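Local coordinates for fat acid-binding protein (Eubacterium ventriosum, PDB 3NYI), which probably binds lipids, and here holds one molecule of the fatty acid stearic acid, at residues Met4-Ala12 with Phe85-Thr93; Asp123-Leu134 with Leu155-Ile164. All coordinates share one frame; numbering follows the deposited sequence.

In the fold
Near the N terminus, strand 6-10 enters a sheet in which strand 87-91 later joins it; this is contact 1, and it closes a loop of 72 residues that mixes helices and strands. Strand 119-123 then pairs parallel to 87-91 and leads into contact 2, where 123-134 meets 155-164 across 20 mostly helical residues. The two loops follow one another, neither nested nor crossed. They touch at Thr91 and Ser124, and at Thr93 and Gln126, by probable hydrogen bonds. Contact 1 builds the core of the first sheet, while contact 2 ties a helix packed on that sheet to strand 163-167 of the second. Stearic acid lies close to Ile92, Asn127 and Ile164.

Contact 1: residues Met4-Ala12 with Phe85-Thr93; sequences MYKIVSDSA and FPVVCFTIT
Lys6 and Pro86 begin a ladder of backbone hydrogen bonds between two parallel strands. Lys6 N gives to Pro86 O (3.1 Å), Val88 N to Lys6 O, Val8 N to Val88 O (2.7 Å), Phe90 N to Val8 O and Asp10 N to Phe90 O. Asp10 then extends the pairing with its side chain: CG sits between the backbone N and carbonyl carbon (chi1 65°), which carries OD2 across to Ile92 N at 2.8 Å, on the syn side but tilted out of the carboxylate plane, while OD1 is met from above that plane by Ala12 N in an Asx turn. Ser99 and Gln131 also bind this carboxylate, so both its oxygens are multiply held. The strands lie side by side in the sheet of the N-terminal half, with strand 25-33 on the far side of 6-10 and 119-123 beyond 87-91.

Aromatic contacts gather at the N-terminal ends. Bent at chi2 (-69°), the Lys6 chain lies over one face of the Phe85 ring, CE 3.7 Å from its centroid, and NZ adds a cation-pi contact while forming a salt bridge with Asp24. Pro86 CG lies over a face of the Tyr5 ring in a CH-pi contact, and Pro86 CB comes to 3.3 Å from Tyr5 CE2.

Apolar packing divides by face. Tyr5 CD2 meets Val88 CG2 at 3.6 Å and Ile7 CG2 reaches the edge of Phe90 on the side covered by helix 128-143; Val8 CG2 touches Val87 CG1 at 4.0 Å on the other.

Contact 2: residues Asp123-Leu134 with Leu155-Ile164; sequences DSKQNTVTQALL and LDALMASARI. With STE (stearic acid), chain C.
Helix 128-143 packs antiparallel on helix 148-161, and the latter runs on into strand 163-167 of the second sheet, an arrangement that brings Leu134 against Leu158 and Met159. The axes of the short helical segments run at 154° and approach to 10.5 Å. Leu134 inserts both branches: CD1 packs on Leu158 CB at 3.8 Å and CD2 on Met159 CG. In Met159, a selenomethionine, CG lies beside the backbone N (chi1 -65°), and the chain, extended at chi2, lays SE against the turn 123-126, 3.3 Å from Ser124 O.

The polar link is Gln126. Folded at chi2 (-58°), its chain turns the amide back, and NE2 donates both to Ser124 O and to Met159 O (3.2 Å from NE2), each partner lying somewhat out of the amide plane. Met159 O is gripped twice, by Gln126 NE2 and by the backbone N of Ala162, from opposite faces of its carbonyl plane. On its other side the amide presses OE1 closely against Ala162 CB. A leucine here would probably leave Met159 O with one grip fewer and cut the bond between the turn and the end of helix 148-161, while Ser124 O would lose a partner within its own turn.

Beyond this, Thr130 CG2 lies 3.2 Å from Arg163 O, and the Val129 and Ile164 side chains slide past each other in opposite directions, touching CG1 to CG1. The loop and strand then reach the fatty acid site: Asn127 ND2, bound to Ser276, sits beside the chain, Thr128 CG2 touches C14 of stearic acid, and Ile164 CG2 meets its C17 at 3.8 Å.

Contact 1: residues Met4-Ala12 with Phe85-Thr93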
loop_
_atom_site.group_PDB
_atom_site.type_symbol
_atom_site.label_atom_id
_atom_site.label_comp_id
_atom_site.label_asym_id
_atom_site.label_seq_id
_atom_site.Cartn_x
_atom_site.Cartn_y
_atom_site.Cartn_z
HETATM N N MSE A 4 -5.396 -24.644 4.215
HETATM C CA MSE A 4 -6.027 -23.330 4.140
HETATM C C MSE A 4 -5.332 -22.334 5.058
HETATM O O MSE A 4 -5.244 -22.538 6.269
HETATM C CB MSE A 4 -7.513 -23.408 4.500
HETATM C CG MSE A 4 -8.264 -22.089 4.348
HETATM SE SE MSE A 4 -10.138 -22.181 4.914
HETATM C CE MSE A 4 -10.639 -20.325 4.577
ATOM N N TYR A 5 -4.846 -21.250 4.469
ATOM C CA TYR A 5 -4.172 -20.210 5.231
ATOM C C TYR A 5 -5.108 -19.054 5.513
ATOM O O TYR A 5 -5.998 -18.737 4.713
ATOM C CB TYR A 5 -2.925 -19.711 4.495
ATOM C CG TYR A 5 -1.758 -20.652 4.624
ATOM C CD1 TYR A 5 -1.633 -21.756 3.784
ATOM C CD2 TYR A 5 -0.796 -20.459 5.605
ATOM C CE1 TYR A 5 -0.570 -22.632 3.914
ATOM C CE2 TYR A 5 0.270 -21.328 5.742
ATOM C CZ TYR A 5 0.378 -22.410 4.895
ATOM O OH TYR A 5 1.439 -23.273 5.037
ATOM N N LYS A 6 -4.910 -18.431 6.666
ATOM C CA LYS A 6 -5.594 -17.196 6.950
ATOM C C LYS A 6 -4.637 -16.040 6.656
ATOM O O LYS A 6 -3.661 -15.825 7.383
ATOM C CB LYS A 6 -6.067 -17.168 8.398
ATOM C CG LYS A 6 -7.247 -18.080 8.656
ATOM C CD LYS A 6 -8.509 -17.575 7.977
ATOM C CE LYS A 6 -9.698 -18.475 8.319
ATOM N NZ LYS A 6 -11.008 -17.866 7.960
ATOM N N ILE A 7 -4.908 -15.331 5.562
ATOM C CA ILE A 7 -4.100 -14.178 5.159
ATOM C C ILE A 7 -4.525 -12.930 5.939
ATOM O O ILE A 7 -5.712 -12.615 6.025
ATOM C CB ILE A 7 -4.201 -13.954 3.644
ATOM C CG1 ILE A 7 -3.661 -15.189 2.914
ATOM C CG2 ILE A 7 -3.453 -12.686 3.227
ATOM C CD1 ILE A 7 -3.871 -15.184 1.412
ATOM N N VAL A 8 -3.548 -12.245 6.532
ATOM C CA VAL A 8 -3.796 -11.025 7.287
ATOM C C VAL A 8 -2.920 -9.890 6.729
ATOM O O VAL A 8 -1.813 -10.130 6.246
ATOM C CB VAL A 8 -3.490 -11.235 8.796
ATOM C CG1 VAL A 8 -3.833 -9.976 9.627
ATOM C CG2 VAL A 8 -4.239 -12.474 9.328
ATOM N N SER A 9 -3.433 -8.666 6.758
ATOM C CA SER A 9 -2.622 -7.497 6.398
ATOM C C SER A 9 -3.006 -6.344 7.298
ATOM O O SER A 9 -4.110 -6.342 7.854
ATOM C CB SER A 9 -2.853 -7.103 4.936
ATOM O OG SER A 9 -2.087 -5.949 4.578
ATOM N N ASP A 10 -2.098 -5.379 7.465
ATOM C CA ASP A 10 -2.463 -4.130 8.114
ATOM C C ASP A 10 -3.230 -3.297 7.101
ATOM O O ASP A 10 -3.222 -3.592 5.897
ATOM C CB ASP A 10 -1.246 -3.396 8.719
ATOM C CG ASP A 10 -0.239 -2.918 7.668
ATOM O OD1 ASP A 10 -0.645 -2.704 6.514
ATOM O OD2 ASP A 10 0.956 -2.732 8.015
ATOM N N SER A 11 -3.912 -2.268 7.578
ATOM C CA SER A 11 -4.848 -1.544 6.717
ATOM C C SER A 11 -4.186 -0.669 5.653
ATOM O O SER A 11 -4.878 -0.022 4.867
ATOM C CB SER A 11 -5.832 -0.708 7.549
ATOM O OG SER A 11 -5.127 0.200 8.374
ATOM N N ALA A 12 -2.856 -0.653 5.611
ATOM C CA ALA A 12 -2.165 0.164 4.613
ATOM C C ALA A 12 -2.345 -0.385 3.202
ATOM O O ALA A 12 -2.090 0.330 2.237
ATOM C CB ALA A 12 -0.656 0.300 4.938
ATOM N N PHE A 85 -5.577 -22.873 12.282
ATOM C CA PHE A 85 -5.212 -22.232 11.017
ATOM C C PHE A 85 -3.785 -21.691 11.052
ATOM O O PHE A 85 -3.403 -20.999 12.004
ATOM C CB PHE A 85 -6.139 -21.054 10.719
ATOM C CG PHE A 85 -7.482 -21.437 10.172
ATOM C CD1 PHE A 85 -7.608 -21.913 8.876
ATOM C CD2 PHE A 85 -8.625 -21.269 10.936
ATOM C CE1 PHE A 85 -8.852 -22.248 8.356
ATOM C CE2 PHE A 85 -9.871 -21.597 10.424
ATOM C CZ PHE A 85 -9.982 -22.089 9.129
ATOM N N PRO A 86 -2.996 -21.984 10.003
ATOM C CA PRO A 86 -1.708 -21.311 9.825
ATOM C C PRO A 86 -1.994 -19.869 9.404
ATOM O O PRO A 86 -2.987 -19.622 8.729
ATOM C CB PRO A 86 -1.058 -22.075 8.658
ATOM C CG PRO A 86 -1.907 -23.268 8.426
ATOM C CD PRO A 86 -3.274 -22.939 8.919
ATOM N N VAL A 87 -1.143 -18.932 9.800
ATOM C CA VAL A 87 -1.394 -17.520 9.525
ATOM C C VAL A 87 -0.268 -16.906 8.705
ATOM O O VAL A 87 0.906 -17.140 8.980
ATOM C CB VAL A 87 -1.536 -16.722 10.852
ATOM C CG1 VAL A 87 -1.575 -15.222 10.565
ATOM C CG2 VAL A 87 -2.766 -17.160 11.616
ATOM N N VAL A 88 -0.622 -16.119 7.693
ATOM C CA VAL A 88 0.368 -15.320 6.990
ATOM C C VAL A 88 -0.023 -13.857 7.033
ATOM O O VAL A 88 -1.106 -13.486 6.600
ATOM C CB VAL A 88 0.501 -15.737 5.502
ATOM C CG1 VAL A 88 1.654 -14.998 4.879
ATOM C CG2 VAL A 88 0.717 -17.236 5.396
ATOM N N CYS A 89 0.876 -13.020 7.541
ATOM C CA CYS A 89 0.546 -11.627 7.804
ATOM C C CYS A 89 1.470 -10.649 7.068
ATOM O O CYS A 89 2.682 -10.684 7.268
ATOM C CB CYS A 89 0.612 -11.382 9.317
ATOM S SG CYS A 89 0.272 -9.687 9.804
ATOM N N PHE A 90 0.892 -9.778 6.233
ATOM C CA PHE A 90 1.661 -8.765 5.492
ATOM C C PHE A 90 1.543 -7.390 6.141
ATOM O O PHE A 90 0.471 -6.991 6.586
ATOM C CB PHE A 90 1.146 -8.636 4.058
ATOM C CG PHE A 90 1.319 -9.866 3.239
ATOM C CD1 PHE A 90 2.404 -9.989 2.379
ATOM C CD2 PHE A 90 0.393 -10.900 3.310
ATOM C CE1 PHE A 90 2.571 -11.129 1.609
ATOM C CE2 PHE A 90 0.549 -12.042 2.541
ATOM C CZ PHE A 90 1.641 -12.159 1.690
ATOM N N THR A 91 2.643 -6.648 6.172
ATOM C CA THR A 91 2.602 -5.306 6.728
ATOM C C THR A 91 3.195 -4.332 5.740
ATOM O O THR A 91 3.905 -4.720 4.802
ATOM C CB THR A 91 3.414 -5.181 8.040
ATOM O OG1 THR A 91 4.810 -5.291 7.750
ATOM C CG2 THR A 91 3.033 -6.270 9.013
ATOM N N ILE A 92 2.899 -3.061 5.969
ATOM C CA ILE A 92 3.522 -1.980 5.220
ATOM C C ILE A 92 5.048 -2.072 5.404
ATOM O O ILE A 92 5.528 -2.625 6.405
ATOM C CB ILE A 92 2.977 -0.622 5.732
ATOM C CG1 ILE A 92 3.341 0.531 4.780
ATOM C CG2 ILE A 92 3.477 -0.347 7.178
ATOM C CD1 ILE A 92 2.688 1.897 5.178
ATOM N N THR A 93 5.809 -1.542 4.447
ATOM C CA THR A 93 7.274 -1.511 4.553
ATOM C C THR A 93 7.785 -1.026 5.913
ATOM O O THR A 93 7.294 -0.042 6.461
ATOM C CB THR A 93 7.923 -0.643 3.447
ATOM O OG1 THR A 93 9.331 -0.535 3.693
ATOM C CG2 THR A 93 7.315 0.747 3.418
#

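Contact 2: residues Asp123-Leu134 with Leu155-Ile164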
loop_
_atom_site.group_PDB
_atom_site.type_symbol
_atom_site.label_atom_id
_atom_site.label_comp_id
_atom_site.label_asym_id
_atom_site.label_seq_id
_atom_site.Cartn_x
_atom_site.Cartn_y
_atom_site.Cartn_z
ATOM N N ASP A 123 7.329 -8.495 6.089
ATOM C CA ASP A 123 7.554 -7.102 5.684
ATOM C C ASP A 123 7.353 -7.019 4.170
ATOM O O ASP A 123 8.231 -7.402 3.392
ATOM C CB ASP A 123 8.993 -6.699 6.045
ATOM C CG ASP A 123 9.389 -5.312 5.517
ATOM O OD1 ASP A 123 8.519 -4.530 5.074
ATOM O OD2 ASP A 123 10.603 -5.009 5.545
ATOM N N SER A 124 6.198 -6.539 3.735
ATOM C CA SER A 124 5.892 -6.538 2.303
ATOM C C SER A 124 6.874 -5.714 1.464
ATOM O O SER A 124 7.024 -5.967 0.268
ATOM C CB SER A 124 4.469 -6.019 2.052
ATOM O OG SER A 124 4.408 -4.602 2.122
ATOM N N LYS A 125 7.522 -4.737 2.102
ATOM C CA LYS A 125 8.346 -3.721 1.445
ATOM C C LYS A 125 7.526 -2.836 0.511
ATOM O O LYS A 125 8.083 -2.112 -0.312
ATOM C CB LYS A 125 9.535 -4.350 0.671
ATOM C CG LYS A 125 10.368 -5.299 1.526
ATOM C CD LYS A 125 11.643 -5.760 0.821
ATOM C CE LYS A 125 12.631 -4.611 0.661
ATOM N NZ LYS A 125 13.946 -5.067 0.093
ATOM N N GLN A 126 6.206 -2.889 0.646
ATOM C CA GLN A 126 5.315 -2.095 -0.195
ATOM C C GLN A 126 4.395 -1.198 0.645
ATOM O O GLN A 126 4.551 -1.067 1.871
ATOM C CB GLN A 126 4.425 -3.031 -1.021
ATOM C CG GLN A 126 5.140 -4.249 -1.605
ATOM C CD GLN A 126 6.325 -3.892 -2.515
ATOM O OE1 GLN A 126 6.312 -2.881 -3.213
ATOM N NE2 GLN A 126 7.356 -4.746 -2.509
ATOM N N ASN A 127 3.425 -0.599 -0.032
ATOM C CA ASN A 127 2.383 0.194 0.623
ATOM C C ASN A 127 1.236 0.273 -0.360
ATOM O O ASN A 127 1.431 0.071 -1.578
ATOM C CB ASN A 127 2.908 1.603 0.926
ATOM C CG ASN A 127 1.906 2.469 1.663
ATOM O OD1 ASN A 127 0.963 1.968 2.291
ATOM N ND2 ASN A 127 2.093 3.793 1.571
ATOM N N THR A 128 0.044 0.551 0.156
ATOM C CA THR A 128 -1.138 0.770 -0.678
ATOM C C THR A 128 -1.155 -0.156 -1.919
ATOM O O THR A 128 -1.103 -1.388 -1.758
ATOM C CB THR A 128 -1.376 2.307 -0.986
ATOM O OG1 THR A 128 -2.556 2.486 -1.785
ATOM C CG2 THR A 128 -0.148 2.987 -1.656
ATOM N N VAL A 129 -1.241 0.408 -3.126
ATOM C CA VAL A 129 -1.441 -0.417 -4.333
ATOM C C VAL A 129 -0.462 -1.617 -4.466
ATOM O O VAL A 129 -0.883 -2.705 -4.852
ATOM C CB VAL A 129 -1.505 0.436 -5.645
ATOM C CG1 VAL A 129 -0.151 1.097 -5.940
ATOM C CG2 VAL A 129 -1.995 -0.412 -6.863
ATOM N N THR A 130 0.825 -1.428 -4.158
ATOM C CA THR A 130 1.770 -2.529 -4.338
ATOM C C THR A 130 1.683 -3.522 -3.194
ATOM O O THR A 130 2.027 -4.663 -3.354
ATOM C CB THR A 130 3.246 -2.086 -4.520
ATOM O OG1 THR A 130 3.540 -1.004 -3.634
ATOM C CG2 THR A 130 3.542 -1.658 -5.995
ATOM N N GLN A 131 1.247 -3.077 -2.015
ATOM C CA GLN A 131 0.987 -4.019 -0.964
ATOM C C GLN A 131 -0.222 -4.854 -1.361
ATOM O O GLN A 131 -0.222 -6.066 -1.166
ATOM C CB GLN A 131 0.730 -3.297 0.375
ATOM C CG GLN A 131 0.735 -4.232 1.581
ATOM C CD GLN A 131 0.633 -3.423 2.870
ATOM O OE1 GLN A 131 0.968 -2.235 2.885
ATOM N NE2 GLN A 131 0.163 -4.051 3.945
ATOM N N ALA A 132 -1.251 -4.217 -1.925
ATOM C CA ALA A 132 -2.409 -4.965 -2.439
ATOM C C ALA A 132 -2.016 -5.949 -3.570
ATOM O O ALA A 132 -2.456 -7.114 -3.589
ATOM C CB ALA A 132 -3.485 -3.997 -2.920
ATOM N N LEU A 133 -1.177 -5.487 -4.492
ATOM C CA LEU A 133 -0.692 -6.362 -5.585
ATOM C C LEU A 133 0.082 -7.571 -5.063
ATOM O O LEU A 133 -0.072 -8.682 -5.577
ATOM C CB LEU A 133 0.190 -5.571 -6.559
ATOM C CG LEU A 133 -0.597 -4.619 -7.462
ATOM C CD1 LEU A 133 0.337 -3.655 -8.188
ATOM C CD2 LEU A 133 -1.454 -5.428 -8.465
ATOM N N LEU A 134 0.925 -7.359 -4.048
ATOM C CA LEU A 134 1.690 -8.467 -3.492
ATOM C C LEU A 134 0.778 -9.471 -2.795
ATOM O O LEU A 134 0.905 -10.673 -2.988
ATOM C CB LEU A 134 2.766 -7.974 -2.516
ATOM C CG LEU A 134 3.640 -9.088 -1.929
ATOM C CD1 LEU A 134 4.571 -9.673 -3.008
ATOM C CD2 LEU A 134 4.459 -8.573 -0.739
ATOM N N LEU A 155 8.556 -15.010 -3.347
ATOM C CA LEU A 155 8.280 -13.741 -2.685
ATOM C C LEU A 155 9.335 -12.650 -2.921
ATOM O O LEU A 155 8.987 -11.514 -3.211
ATOM C CB LEU A 155 8.091 -13.957 -1.179
ATOM C CG LEU A 155 7.330 -12.828 -0.494
ATOM C CD1 LEU A 155 5.854 -12.889 -0.895
ATOM C CD2 LEU A 155 7.499 -12.940 1.012
ATOM N N ASP A 156 10.617 -12.981 -2.788
ATOM C CA ASP A 156 11.665 -11.972 -2.958
ATOM C C ASP A 156 11.610 -11.304 -4.327
ATOM O O ASP A 156 11.677 -10.077 -4.436
ATOM C CB ASP A 156 13.053 -12.581 -2.762
ATOM C CG ASP A 156 13.370 -12.868 -1.300
ATOM O OD1 ASP A 156 12.586 -12.448 -0.415
ATOM O OD2 ASP A 156 14.410 -13.511 -1.040
ATOM N N ALA A 157 11.531 -12.117 -5.373
ATOM C CA ALA A 157 11.476 -11.601 -6.728
ATOM C C ALA A 157 10.222 -10.747 -6.951
ATOM O O ALA A 157 10.281 -9.696 -7.601
ATOM C CB ALA A 157 11.548 -12.750 -7.750
ATOM N N LEU A 158 9.094 -11.187 -6.398
ATOM C CA LEU A 158 7.862 -10.406 -6.510
ATOM C C LEU A 158 8.041 -9.027 -5.878
ATOM O O LEU A 158 7.707 -7.992 -6.475
ATOM C CB LEU A 158 6.696 -11.134 -5.835
ATOM C CG LEU A 158 6.121 -12.321 -6.598
ATOM C CD1 LEU A 158 5.054 -13.055 -5.784
ATOM C CD2 LEU A 158 5.568 -11.841 -7.923
HETATM N N MSE A 159 8.556 -9.002 -4.654
HETATM C CA MSE A 159 8.742 -7.733 -3.961
HETATM C C MSE A 159 9.716 -6.802 -4.684
HETATM O O MSE A 159 9.481 -5.593 -4.782
HETATM C CB MSE A 159 9.204 -7.976 -2.526
HETATM C CG MSE A 159 8.159 -8.677 -1.673
HETATM SE SE MSE A 159 8.767 -8.743 0.205
HETATM C CE MSE A 159 10.393 -9.801 -0.016
ATOM N N ALA A 160 10.808 -7.368 -5.192
ATOM C CA ALA A 160 11.797 -6.578 -5.933
ATOM C C ALA A 160 11.222 -5.955 -7.219
ATOM O O ALA A 160 11.675 -4.895 -7.668
ATOM C CB ALA A 160 13.020 -7.431 -6.256
ATOM N N SER A 161 10.218 -6.609 -7.802
ATOM C CA SER A 161 9.663 -6.175 -9.082
ATOM C C SER A 161 8.606 -5.101 -8.899
ATOM O O SER A 161 8.286 -4.381 -9.847
ATOM C CB SER A 161 9.040 -7.354 -9.841
ATOM O OG SER A 161 7.748 -7.662 -9.314
ATOM N N ALA A 162 8.052 -4.985 -7.686
ATOM C CA ALA A 162 6.965 -4.049 -7.459
ATOM C C ALA A 162 7.405 -2.598 -7.600
ATOM O O ALA A 162 8.500 -2.225 -7.162
ATOM C CB ALA A 162 6.320 -4.282 -6.029
ATOM N N ARG A 163 6.545 -1.765 -8.186
ATOM C CA ARG A 163 6.805 -0.321 -8.253
ATOM C C ARG A 163 5.515 0.457 -8.053
ATOM O O ARG A 163 4.465 0.045 -8.543
ATOM C CB ARG A 163 7.337 0.097 -9.629
ATOM C CG ARG A 163 8.701 -0.450 -10.034
ATOM C CD ARG A 163 9.803 0.134 -9.146
ATOM N NE ARG A 163 11.118 -0.271 -9.639
ATOM C CZ ARG A 163 11.700 -1.423 -9.352
ATOM N NH1 ARG A 163 11.088 -2.295 -8.553
ATOM N NH2 ARG A 163 12.895 -1.703 -9.861
ATOM N N ILE A 164 5.599 1.609 -7.392
ATOM C CA ILE A 164 4.526 2.584 -7.494
ATOM C C ILE A 164 5.074 3.799 -8.204
ATOM O O ILE A 164 6.167 4.267 -7.884
ATOM C CB ILE A 164 3.982 3.075 -6.111
ATOM C CG1 ILE A 164 3.644 1.909 -5.193
ATOM C CG2 ILE A 164 2.742 3.954 -6.341
ATOM C CD1 ILE A 164 3.114 2.348 -3.793
HETATM C C1 STE C . 2.508 4.679 11.169
HETATM O O1 STE C . 3.185 3.812 11.631
HETATM O O2 STE C . 2.276 5.653 11.822
HETATM C C2 STE C . 2.136 4.637 9.669
HETATM C C3 STE C . 3.086 5.544 8.846
HETATM C C4 STE C . 2.632 5.582 7.365
HETATM C C5 STE C . 3.692 6.270 6.475
HETATM C C6 STE C . 3.186 6.343 5.015
HETATM C C7 STE C . 4.181 7.119 4.116
HETATM C C8 STE C . 3.693 7.017 2.647
HETATM C C9 STE C . 4.629 7.793 1.692
HETATM C C10 STE C . 4.040 7.729 0.256
HETATM C C11 STE C . 4.330 6.346 -0.328
HETATM C C12 STE C . 3.112 5.615 -0.941
HETATM C C13 STE C . 1.971 6.532 -1.410
HETATM C C14 STE C . 1.557 6.034 -2.822
HETATM C C15 STE C . 0.179 6.602 -3.233
HETATM C C16 STE C . -0.007 6.390 -4.756
HETATM C C17 STE C . -0.611 4.993 -5.018
HETATM C C18 STE C . -0.968 4.819 -6.512
#